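AAEL008620-PA odorant-binding protein (Aedes aegypti, PDB 5V13) binds juvenile hormone III specifically in mosquito hemolymph, holding it inside a largely helical protein of the odorant-binding family. Local coordinates at residues Y64-C67 / V68-L72; P99-L102 / Q103-K106; Y243-L246 / R247-A251; L271-E275 / E276-S280. All blocks are in the same frame, centred on the assembly; numbering follows the deposited sequence.

Contact 1 of 4, residues Y64-C67 / V68-L72. With JH3 (methyl (2E,6E)-9-[(2R)-3,3-dimethyloxiran-2-yl]-3,7-dimethylnona-2,6-dienoate), chain E.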
loop_
_atom_site.group_PDB
_atom_site.type_symbol
_atom_site.label_atom_id
_atom_site.label_comp_id
_atom_site.label_asym_id
_atom_site.label_seq_id
_atom_site.Cartn_x
_atom_site.Cartn_y
_atom_site.Cartn_z
ATOM N N TYR B 64 28.164 2.923 -16.037
ATOM C CA TYR B 64 26.835 2.883 -15.425
ATOM C C TYR B 64 26.347 1.447 -15.268
ATOM O O TYR B 64 25.787 1.076 -14.224
ATOM C CB TYR B 64 25.834 3.688 -16.255
ATOM C CG TYR B 64 24.469 3.774 -15.601
ATOM C CD1 TYR B 64 24.259 4.615 -14.517
ATOM C CD2 TYR B 64 23.398 2.984 -16.043
ATOM C CE1 TYR B 64 22.999 4.688 -13.891
ATOM C CE2 TYR B 64 22.144 3.056 -15.435
ATOM C CZ TYR B 64 21.954 3.906 -14.359
ATOM O OH TYR B 64 20.718 3.988 -13.738
ATOM N N VAL B 65 26.533 0.627 -16.300
ATOM C CA VAL B 65 26.131 -0.776 -16.205
ATOM C C VAL B 65 26.906 -1.493 -15.099
ATOM O O VAL B 65 26.331 -2.267 -14.320
ATOM C CB VAL B 65 26.297 -1.472 -17.568
ATOM C CG1 VAL B 65 25.944 -2.962 -17.449
ATOM C CG2 VAL B 65 25.406 -0.793 -18.614
ATOM N N LYS B 66 28.213 -1.246 -15.004
ATOM C CA LYS B 66 29.009 -1.863 -13.944
ATOM C C LYS B 66 28.519 -1.434 -12.561
ATOM O O LYS B 66 28.340 -2.269 -11.661
ATOM C CB LYS B 66 30.486 -1.507 -14.126
ATOM C CG LYS B 66 31.360 -2.037 -12.997
ATOM C CD LYS B 66 32.790 -1.590 -13.120
ATOM C CE LYS B 66 33.449 -1.619 -11.749
ATOM N NZ LYS B 66 34.813 -1.037 -11.796
ATOM N N CYS B 67 28.294 -0.128 -12.385
ATOM C CA CYS B 67 27.808 0.419 -11.121
ATOM C C CYS B 67 26.491 -0.226 -10.702
ATOM O O CYS B 67 26.342 -0.661 -9.556
ATOM C CB CYS B 67 27.633 1.941 -11.254
ATOM S SG CYS B 67 27.041 2.850 -9.751
ATOM N N VAL B 68 25.509 -0.273 -11.611
ATOM C CA VAL B 68 24.205 -0.841 -11.248
ATOM C C VAL B 68 24.338 -2.326 -10.953
ATOM O O VAL B 68 23.747 -2.840 -9.992
ATOM C CB VAL B 68 23.166 -0.590 -12.357
ATOM C CG1 VAL B 68 21.796 -1.270 -12.009
ATOM C CG2 VAL B 68 22.975 0.902 -12.559
ATOM N N SER B 69 25.123 -3.032 -11.771
ATOM C CA SER B 69 25.352 -4.457 -11.557
ATOM C C SER B 69 25.985 -4.715 -10.193
ATOM O O SER B 69 25.532 -5.586 -9.439
ATOM C CB SER B 69 26.230 -5.016 -12.684
ATOM O OG SER B 69 25.540 -4.955 -13.930
ATOM N N GLU B 70 27.029 -3.955 -9.852
ATOM C CA GLU B 70 27.660 -4.129 -8.548
ATOM C C GLU B 70 26.720 -3.759 -7.411
ATOM O O GLU B 70 26.681 -4.447 -6.380
ATOM C CB GLU B 70 28.943 -3.304 -8.467
ATOM C CG GLU B 70 30.059 -3.928 -9.270
ATOM C CD GLU B 70 31.375 -3.210 -9.093
ATOM O OE1 GLU B 70 32.410 -3.753 -9.525
ATOM O OE2 GLU B 70 31.371 -2.106 -8.515
ATOM N N GLU B 71 25.968 -2.660 -7.559
ATOM C CA GLU B 71 25.111 -2.247 -6.453
ATOM C C GLU B 71 24.011 -3.267 -6.177
ATOM O O GLU B 71 23.635 -3.464 -5.017
ATOM C CB GLU B 71 24.490 -0.876 -6.727
ATOM C CG GLU B 71 23.840 -0.265 -5.486
ATOM C CD GLU B 71 24.859 0.069 -4.394
ATOM O OE1 GLU B 71 24.521 -0.040 -3.198
ATOM O OE2 GLU B 71 26.008 0.452 -4.734
ATOM N N LEU B 72 23.501 -3.934 -7.214
ATOM C CA LEU B 72 22.489 -4.975 -7.050
ATOM C C LEU B 72 23.086 -6.343 -6.733
ATOM O O LEU B 72 22.333 -7.326 -6.643
ATOM C CB LEU B 72 21.629 -5.062 -8.315
ATOM C CG LEU B 72 20.815 -3.787 -8.584
ATOM C CD1 LEU B 72 20.047 -3.866 -9.900
ATOM C CD2 LEU B 72 19.862 -3.552 -7.421
HETATM C C1 JH3 E . 15.917 4.900 -13.871
HETATM O O2 JH3 E . 14.742 4.663 -14.087
HETATM O O1 JH3 E . 16.235 6.004 -13.002
HETATM C CM JH3 E . 15.163 6.710 -12.373
HETATM C C2 JH3 E . 17.041 4.119 -14.422
HETATM C C3 JH3 E . 16.974 3.080 -15.258
HETATM C "C3'" JH3 E . 15.690 2.519 -15.804
HETATM C C4 JH3 E . 18.288 2.445 -15.646
HETATM C C5 JH3 E . 18.138 0.927 -15.610
HETATM C C6 JH3 E . 19.508 0.290 -15.542
HETATM C C7 JH3 E . 20.160 -0.159 -16.624
HETATM C "C7'" JH3 E . 19.567 -0.012 -18.001
HETATM C C8 JH3 E . 21.530 -0.791 -16.430
HETATM C C9 JH3 E . 21.552 -2.272 -16.844
HETATM C CA JH3 E . 20.417 -3.076 -16.212
HETATM O O3 JH3 E . 20.522 -4.497 -16.452
HETATM C CB JH3 E . 20.841 -4.065 -15.128
HETATM C "CB'" JH3 E . 19.769 -4.256 -14.049
HETATM C CC JH3 E . 22.312 -4.235 -14.780
HETATM O O HOH W 1 28.068 0.267 -7.337
#
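Val-68, one turn after Tyr-64, puts methyl CG2 over one face of the Tyr-64 ring, 3.8 Å from the ring centroid and shifted toward the rim: a CH-pi contact. The Tyr-64 torsion (chi1 -175°, CG opposite the backbone N) sets the ring under Val-68 CG2, and the edge of the same ring meets the hormone, CE2 coming 3.8 Å from JH3 C6. Tyr-64 OH passes 3.5 Å from JH3 C4 and is hydrogen-bonded to Tyr-33 O. The ring also stacks with Trp-50. Close by, Val-65 O takes two bonds from Ser-69: the backbone N at 2.9 Å and OG at 2.8 Å arrive from opposite faces of the carbonyl plane. The bond from OG holds Ser-69 OG 3.4 Å from JH3 CC. The other flank is looser. Lys-66 and Glu-70 cross at a slant, Lys-66 CE 3.3 Å from Glu-70 OE1, but Lys-66 NZ stays 4.3 Å from Glu-70 OE1, beyond a salt bridge, and instead donates to Asn-120 O. A water joins Cys-67 O to Glu-71 OE2, the second bond weak. Cys-67 SG forms a disulfide to Cys-36, tying together two helices of the pocket wall in this odorant-binding fold.

Contact 2 of 4, residues P99-L102 / Q103-K106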
loop_
_atom_site.group_PDB
_atom_site.type_symbol
_atom_site.label_atom_id
_atom_site.label_comp_id
_atom_site.label_asym_id
_atom_site.label_seq_id
_atom_site.Cartn_x
_atom_site.Cartn_y
_atom_site.Cartn_z
ATOM N N PRO B 99 6.051 -17.729 -20.245
ATOM C CA PRO B 99 6.782 -18.931 -19.798
ATOM C C PRO B 99 7.936 -19.315 -20.710
ATOM O O PRO B 99 9.004 -19.713 -20.226
ATOM C CB PRO B 99 5.690 -20.013 -19.778
ATOM C CG PRO B 99 4.418 -19.262 -19.597
ATOM C CD PRO B 99 4.597 -17.962 -20.333
ATOM N N GLU B 100 7.760 -19.198 -22.023
ATOM C CA GLU B 100 8.832 -19.594 -22.930
ATOM C C GLU B 100 10.056 -18.693 -22.773
ATOM O O GLU B 100 11.197 -19.179 -22.800
ATOM C CB GLU B 100 8.316 -19.589 -24.367
ATOM C CG GLU B 100 9.323 -20.073 -25.388
ATOM C CD GLU B 100 8.670 -20.423 -26.705
ATOM O OE1 GLU B 100 9.098 -21.411 -27.337
ATOM O OE2 GLU B 100 7.717 -19.716 -27.100
ATOM N N GLN B 101 9.844 -17.385 -22.591
ATOM C CA GLN B 101 10.971 -16.474 -22.375
ATOM C C GLN B 101 11.608 -16.674 -21.006
ATOM O O GLN B 101 12.821 -16.479 -20.851
ATOM C CB GLN B 101 10.526 -15.019 -22.543
ATOM C CG GLN B 101 10.345 -14.605 -23.996
ATOM C CD GLN B 101 11.496 -15.073 -24.877
ATOM O OE1 GLN B 101 12.634 -14.616 -24.730
ATOM N NE2 GLN B 101 11.207 -15.998 -25.790
ATOM N N LEU B 102 10.815 -17.057 -20.002
ATOM C CA LEU B 102 11.393 -17.380 -18.703
ATOM C C LEU B 102 12.337 -18.573 -18.815
ATOM O O LEU B 102 13.457 -18.547 -18.290
ATOM C CB LEU B 102 10.281 -17.660 -17.695
ATOM C CG LEU B 102 10.716 -18.097 -16.294
ATOM C CD1 LEU B 102 11.632 -17.047 -15.667
ATOM C CD2 LEU B 102 9.477 -18.345 -15.428
ATOM N N GLN B 103 11.902 -19.629 -19.507
ATOM C CA GLN B 103 12.744 -20.813 -19.652
ATOM C C GLN B 103 13.984 -20.509 -20.487
ATOM O O GLN B 103 15.065 -21.056 -20.226
ATOM C CB GLN B 103 11.947 -21.958 -20.276
ATOM C CG GLN B 103 12.702 -23.283 -20.319
ATOM C CD GLN B 103 13.124 -23.758 -18.940
ATOM O OE1 GLN B 103 12.382 -23.619 -17.964
ATOM N NE2 GLN B 103 14.321 -24.318 -18.852
ATOM N N ALA B 104 13.850 -19.645 -21.497
ATOM C CA ALA B 104 15.019 -19.268 -22.291
ATOM C C ALA B 104 16.067 -18.573 -21.429
ATOM O O ALA B 104 17.264 -18.877 -21.523
ATOM C CB ALA B 104 14.603 -18.371 -23.459
ATOM N N LEU B 105 15.639 -17.643 -20.577
ATOM C CA LEU B 105 16.587 -16.996 -19.674
ATOM C C LEU B 105 17.255 -18.018 -18.759
ATOM O O LEU B 105 18.481 -18.008 -18.597
ATOM C CB LEU B 105 15.883 -15.899 -18.872
ATOM C CG LEU B 105 16.780 -15.002 -17.999
ATOM C CD1 LEU B 105 16.262 -13.566 -17.936
ATOM C CD2 LEU B 105 16.914 -15.572 -16.597
ATOM N N LYS B 106 16.474 -18.943 -18.196
ATOM C CA LYS B 106 17.061 -19.998 -17.370
ATOM C C LYS B 106 18.125 -20.795 -18.124
ATOM O O LYS B 106 19.179 -21.115 -17.563
ATOM C CB LYS B 106 15.971 -20.935 -16.867
ATOM C CG LYS B 106 15.146 -20.372 -15.734
ATOM C CD LYS B 106 14.184 -21.429 -15.235
ATOM C CE LYS B 106 13.214 -20.866 -14.231
ATOM N NZ LYS B 106 12.064 -21.809 -14.065
#
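The first two turns of helix 99-113 make up this contact, which begins at Pro-99 with regular alpha-helical pairing. Four successive i to i+4 backbone bonds join the turns. Gln-103 N donates to Pro-99 O at 3.0 Å, and Ala-104 N reaches Glu-100 O over the same length. Leu-105 N meets Gln-101 O at 3.1 Å, while Lys-106 N closes the series on Leu-102 O, the straightest of the four with an N-H...O angle of 167°. Just ahead of the helix, Asp-98 OD1 accepts from Gln-101 N, a side-chain bond at the start of the first turn.

Side chains add little between the turns. Lys-106 leaves its CA with CG beside the backbone N (chi1 -76°) and then runs extended; this lays CG 3.6 Å from Leu-102 O and brings CE within 4.3 Å of Leu-102 CG, a loose apolar touch along the aliphatic chain. NZ continues to a long, weak ion pair with Glu-92. Ala-104 CB rests 3.6 Å from Glu-100 O, and the amide of Gln-103, its chain bent at chi2, turns onward to give NE2 to Asn-107 OD1.

Leu-105 is buried and Leu-102 partly so: both pack on Ala-91 of helix 84-94, and Leu-105 also reaches Thr-139 and Met-143 of helix 137-143. The chemistry implies a helix start held together chiefly by its main chain, whose leucines are committed to neighbouring helices while the side chains of Glu-100 and Gln-103 are exposed.

Contact 3 of 4, residues Y243-L246 / R247-A251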
loop_
_atom_site.group_PDB
_atom_site.type_symbol
_atom_site.label_atom_id
_atom_site.label_comp_id
_atom_site.label_asym_id
_atom_site.label_seq_id
_atom_site.Cartn_x
_atom_site.Cartn_y
_atom_site.Cartn_z
ATOM N N TYR B 243 26.390 1.963 16.208
ATOM C CA TYR B 243 25.559 2.937 16.910
ATOM C C TYR B 243 26.249 3.450 18.169
ATOM O O TYR B 243 26.343 4.665 18.383
ATOM C CB TYR B 243 24.200 2.321 17.242
ATOM C CG TYR B 243 23.328 3.202 18.116
ATOM C CD1 TYR B 243 22.548 4.209 17.564
ATOM C CD2 TYR B 243 23.304 3.033 19.498
ATOM C CE1 TYR B 243 21.749 5.022 18.370
ATOM C CE2 TYR B 243 22.517 3.832 20.309
ATOM C CZ TYR B 243 21.740 4.819 19.740
ATOM O OH TYR B 243 20.959 5.610 20.546
ATOM N N ASN B 244 26.765 2.539 19.008
ATOM C CA ASN B 244 27.454 2.961 20.226
ATOM C C ASN B 244 28.671 3.820 19.905
ATOM O O ASN B 244 28.961 4.791 20.615
ATOM C CB ASN B 244 27.875 1.742 21.059
ATOM C CG ASN B 244 26.700 1.055 21.746
ATOM O OD1 ASN B 244 25.648 1.651 21.941
ATOM N ND2 ASN B 244 26.889 -0.203 22.125
ATOM N N CYS B 245 29.399 3.485 18.839
ATOM C CA CYS B 245 30.581 4.271 18.505
ATOM C C CYS B 245 30.192 5.679 18.054
ATOM O O CYS B 245 30.790 6.661 18.502
ATOM C CB CYS B 245 31.406 3.549 17.440
ATOM S SG CYS B 245 32.875 4.479 16.865
ATOM N N LEU B 246 29.174 5.800 17.194
ATOM C CA LEU B 246 28.753 7.120 16.727
ATOM C C LEU B 246 28.139 7.945 17.854
ATOM O O LEU B 246 28.429 9.140 17.979
ATOM C CB LEU B 246 27.759 6.984 15.572
ATOM C CG LEU B 246 28.312 6.451 14.247
ATOM C CD1 LEU B 246 27.191 6.191 13.265
ATOM C CD2 LEU B 246 29.341 7.417 13.642
ATOM N N ARG B 247 27.278 7.335 18.672
ATOM C CA ARG B 247 26.653 8.080 19.759
ATOM C C ARG B 247 27.691 8.609 20.743
ATOM O O ARG B 247 27.526 9.708 21.284
ATOM C CB ARG B 247 25.618 7.205 20.472
ATOM C CG ARG B 247 24.907 7.911 21.619
ATOM C CD ARG B 247 23.742 7.116 22.184
ATOM N NE ARG B 247 23.160 7.827 23.317
ATOM C CZ ARG B 247 21.927 7.639 23.770
ATOM N NH1 ARG B 247 21.124 6.753 23.190
ATOM N NH2 ARG B 247 21.497 8.343 24.805
ATOM N N ASP B 248 28.788 7.873 20.949
ATOM C CA ASP B 248 29.843 8.345 21.847
ATOM C C ASP B 248 30.588 9.561 21.309
ATOM O O ASP B 248 31.318 10.211 22.066
ATOM C CB ASP B 248 30.857 7.233 22.118
ATOM C CG ASP B 248 30.412 6.287 23.214
ATOM O OD1 ASP B 248 29.536 6.662 24.025
ATOM O OD2 ASP B 248 30.959 5.167 23.274
ATOM N N LYS B 249 30.457 9.862 20.022
ATOM C CA LYS B 249 31.051 11.064 19.461
ATOM C C LYS B 249 30.088 12.243 19.462
ATOM O O LYS B 249 30.468 13.338 19.036
ATOM C CB LYS B 249 31.553 10.775 18.042
ATOM C CG LYS B 249 32.710 9.778 18.038
ATOM C CD LYS B 249 33.218 9.469 16.647
ATOM C CE LYS B 249 34.704 9.125 16.686
ATOM N NZ LYS B 249 35.013 8.060 17.674
ATOM N N GLY B 250 28.857 12.046 19.927
ATOM C CA GLY B 250 27.904 13.133 20.065
ATOM C C GLY B 250 26.485 12.659 19.822
ATOM O O GLY B 250 26.095 12.430 18.670
ATOM N N ALA B 251 25.708 12.486 20.895
ATOM C CA ALA B 251 24.387 11.877 20.755
ATOM C C ALA B 251 23.431 12.788 19.991
ATOM O O ALA B 251 22.705 12.332 19.100
ATOM C CB ALA B 251 23.819 11.530 22.131
HETATM O O HOH W 2 33.489 6.661 19.579
HETATM O O HOH W 3 27.622 11.456 16.573
#
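Tyr-243 and Arg-247 both carry CG anti to the backbone N (chi1 close to 180° in each), and the arginine stays extended from CG to NE, which lays the two side chains next to each other, pointing the same way. Arg-247 CD passes 3.6 Å from Tyr-243 OH, and NH1 gives that oxygen a hydrogen bond of 2.9 Å. The hydroxyl meets the guanidinium near its edge, 18° out of the plane, while ring and guanidinium stand nearly perpendicular, 82° apart. NH2 bonds Asn-185 O, and NH1 itself has a second, weak bond to Ser-186 O.

Helix 239-247 ends here. Arg-247 N still donates to Tyr-243 O at 2.8 Å and Asp-248 N to Asn-244 O at 3.1 Å, but Lys-249 N turns back to Leu-246 O, three residues earlier, approaching from above the carbonyl plane. Arg-247 to Gly-250 form a type I turn (Gly-250 N to Arg-247 O); Gly-250, with positive phi, is the N-cap of helix 251-264. One water bridges Leu-246 O and Gly-250 O, donating to both. Another donates a hydrogen bond to Cys-245 O at 2.9 Å and accepts from Lys-249 NZ, while Cys-245 SG is bonded to Cys-232.

Two waters and the backbone N of Lys-249 thus serve the carbonyls of Cys-245, Leu-246 and Gly-250, and the phenol oxygen, as an acceptor, helps hold the arginine toward the 185-186 loop; the positive charge nearby would probably make that hydroxyl somewhat more acidic.

Contact 4 of 4, residues L271-E275 / E276-S280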
loop_
_atom_site.group_PDB
_atom_site.type_symbol
_atom_site.label_atom_id
_atom_site.label_comp_id
_atom_site.label_asym_id
_atom_site.label_seq_id
_atom_site.Cartn_x
_atom_site.Cartn_y
_atom_site.Cartn_z
ATOM N N LEU B 271 8.832 11.299 -9.055
ATOM C CA LEU B 271 8.212 10.655 -10.211
ATOM C C LEU B 271 7.354 11.616 -11.029
ATOM O O LEU B 271 6.926 11.255 -12.134
ATOM C CB LEU B 271 7.370 9.443 -9.766
ATOM C CG LEU B 271 7.988 8.036 -9.804
ATOM C CD1 LEU B 271 9.175 7.908 -8.862
ATOM C CD2 LEU B 271 6.947 6.964 -9.473
ATOM N N SER B 272 7.109 12.827 -10.535
ATOM C CA SER B 272 6.369 13.824 -11.287
ATOM C C SER B 272 7.270 14.926 -11.823
ATOM O O SER B 272 6.762 15.900 -12.384
ATOM C CB SER B 272 5.254 14.436 -10.427
ATOM O OG SER B 272 5.788 15.277 -9.420
ATOM N N SER B 273 8.589 14.794 -11.667
ATOM C CA SER B 273 9.511 15.805 -12.169
ATOM C C SER B 273 9.429 15.890 -13.685
ATOM O O SER B 273 9.254 14.880 -14.375
ATOM C CB SER B 273 10.949 15.483 -11.753
ATOM O OG SER B 273 11.875 16.322 -12.437
ATOM N N LYS B 274 9.556 17.111 -14.197
ATOM C CA LYS B 274 9.648 17.359 -15.627
ATOM C C LYS B 274 11.075 17.665 -16.081
ATOM O O LYS B 274 11.292 17.941 -17.261
ATOM C CB LYS B 274 8.698 18.497 -16.017
ATOM C CG LYS B 274 7.227 18.183 -15.708
ATOM C CD LYS B 274 6.727 16.988 -16.518
ATOM C CE LYS B 274 5.263 16.668 -16.216
ATOM N NZ LYS B 274 4.681 15.692 -17.192
ATOM N N GLU B 275 12.049 17.602 -15.179
ATOM C CA GLU B 275 13.448 17.669 -15.562
ATOM C C GLU B 275 13.932 16.313 -16.056
ATOM O O GLU B 275 13.430 15.265 -15.649
ATOM C CB GLU B 275 14.303 18.110 -14.382
ATOM C CG GLU B 275 13.798 19.345 -13.688
ATOM C CD GLU B 275 14.699 19.742 -12.546
ATOM O OE1 GLU B 275 14.322 19.513 -11.379
ATOM O OE2 GLU B 275 15.800 20.263 -12.821
ATOM N N GLU B 276 14.920 16.341 -16.942
ATOM C CA GLU B 276 15.528 15.105 -17.400
ATOM C C GLU B 276 16.669 14.708 -16.473
ATOM O O GLU B 276 17.277 15.565 -15.820
ATOM C CB GLU B 276 16.033 15.275 -18.832
ATOM C CG GLU B 276 14.924 15.502 -19.867
ATOM C CD GLU B 276 14.052 14.269 -20.085
ATOM O OE1 GLU B 276 13.151 14.319 -20.940
ATOM O OE2 GLU B 276 14.262 13.239 -19.406
ATOM N N PRO B 277 17.007 13.406 -16.387
ATOM C CA PRO B 277 16.423 12.273 -17.121
ATOM C C PRO B 277 15.135 11.736 -16.500
ATOM O O PRO B 277 14.592 10.759 -17.008
ATOM C CB PRO B 277 17.526 11.216 -17.052
ATOM C CG PRO B 277 18.180 11.467 -15.722
ATOM C CD PRO B 277 18.143 12.982 -15.549
ATOM N N TRP B 278 14.655 12.383 -15.436
ATOM C CA TRP B 278 13.539 11.826 -14.665
ATOM C C TRP B 278 12.258 11.758 -15.491
ATOM O O TRP B 278 11.524 10.763 -15.422
ATOM C CB TRP B 278 13.331 12.645 -13.387
ATOM C CG TRP B 278 14.638 13.001 -12.743
ATOM C CD1 TRP B 278 15.152 14.252 -12.575
ATOM C CD2 TRP B 278 15.629 12.089 -12.241
ATOM N NE1 TRP B 278 16.385 14.181 -11.975
ATOM C CE2 TRP B 278 16.703 12.865 -11.764
ATOM C CE3 TRP B 278 15.700 10.693 -12.127
ATOM C CZ2 TRP B 278 17.839 12.297 -11.194
ATOM C CZ3 TRP B 278 16.841 10.129 -11.569
ATOM C CH2 TRP B 278 17.887 10.931 -11.102
ATOM N N LYS B 279 11.973 12.795 -16.280
ATOM C CA LYS B 279 10.748 12.792 -17.076
ATOM C C LYS B 279 10.768 11.667 -18.097
ATOM O O LYS B 279 9.787 10.926 -18.245
ATOM C CB LYS B 279 10.553 14.145 -17.774
ATOM C CG LYS B 279 9.305 14.178 -18.649
ATOM C CD LYS B 279 9.452 15.117 -19.829
ATOM C CE LYS B 279 9.497 16.556 -19.364
ATOM N NZ LYS B 279 10.135 17.460 -20.359
ATOM N N SER B 280 11.887 11.516 -18.812
ATOM C CA SER B 280 11.979 10.440 -19.790
ATOM C C SER B 280 11.876 9.079 -19.127
ATOM O O SER B 280 11.337 8.139 -19.722
ATOM C CB SER B 280 13.282 10.540 -20.575
ATOM O OG SER B 280 13.178 11.575 -21.532
HETATM O O HOH W 4 12.186 18.962 -20.338
#
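The Lys-279 side chain crosses that of Lys-274 at about a right angle. Its CB lies 3.7 Å from Ser-273 O and equally close to Glu-275 O. With CG anti to the backbone N, the chain then bends at chi3 (-69°), and the bend carries CE back over the loop to 3.1 Å from Lys-274 O and 4.0 Å from Lys-274 CB. At the tip, NZ is too poorly angled to bond that carbonyl, but donates to a water at 2.5 Å, a short and somewhat doubtful distance; the water in turn gives Lys-274 O a weak bond.

The backbone of the same residue pairs with the loop as well, Lys-279 N donating to Glu-275 O as helix 278-286 gets under way. Before it, Ser-273 OG accepts from Glu-275 N at 3.0 Å, an ST turn that shapes the loop entering this helix, and the peptide bond before Pro-277 is cis. Glu-276 then reaches forward, OE2 taking a bond from Ser-280 N on its syn side.

Trp-278 points back toward the loop: CB touches Ser-273 CB, and CD1 lies 3.9 Å from Ser-273 OG. Pro-277 CD sits over the centre of one face of the indole. Beyond the loop the ring meets Phe-269 and touches the hormone, while Lys-274 packs on Leu-89 of the second subunit.

Contacts 1 and 4 are the two that line the hormone pocket: contact 1 brings Tyr-64 and Ser-69 to it, contact 4 brings Trp-278. They lie in series along the chain, far apart in sequence, yet their nearest atoms are about 8 Å apart, and both reach helix 26-38. Contact 2 stands outside the pocket, the Leu-105 side chain about 10 Å from the hormone, and its nearest atoms are about 13 Å from contact 1. Contact 3 is the remote one, about 18 Å from contact 1 and 27 Å from contact 4 by nearest atoms; contacts 2 and 3 lie on opposite sides of the chain's centre, with centres about 50 Å apart.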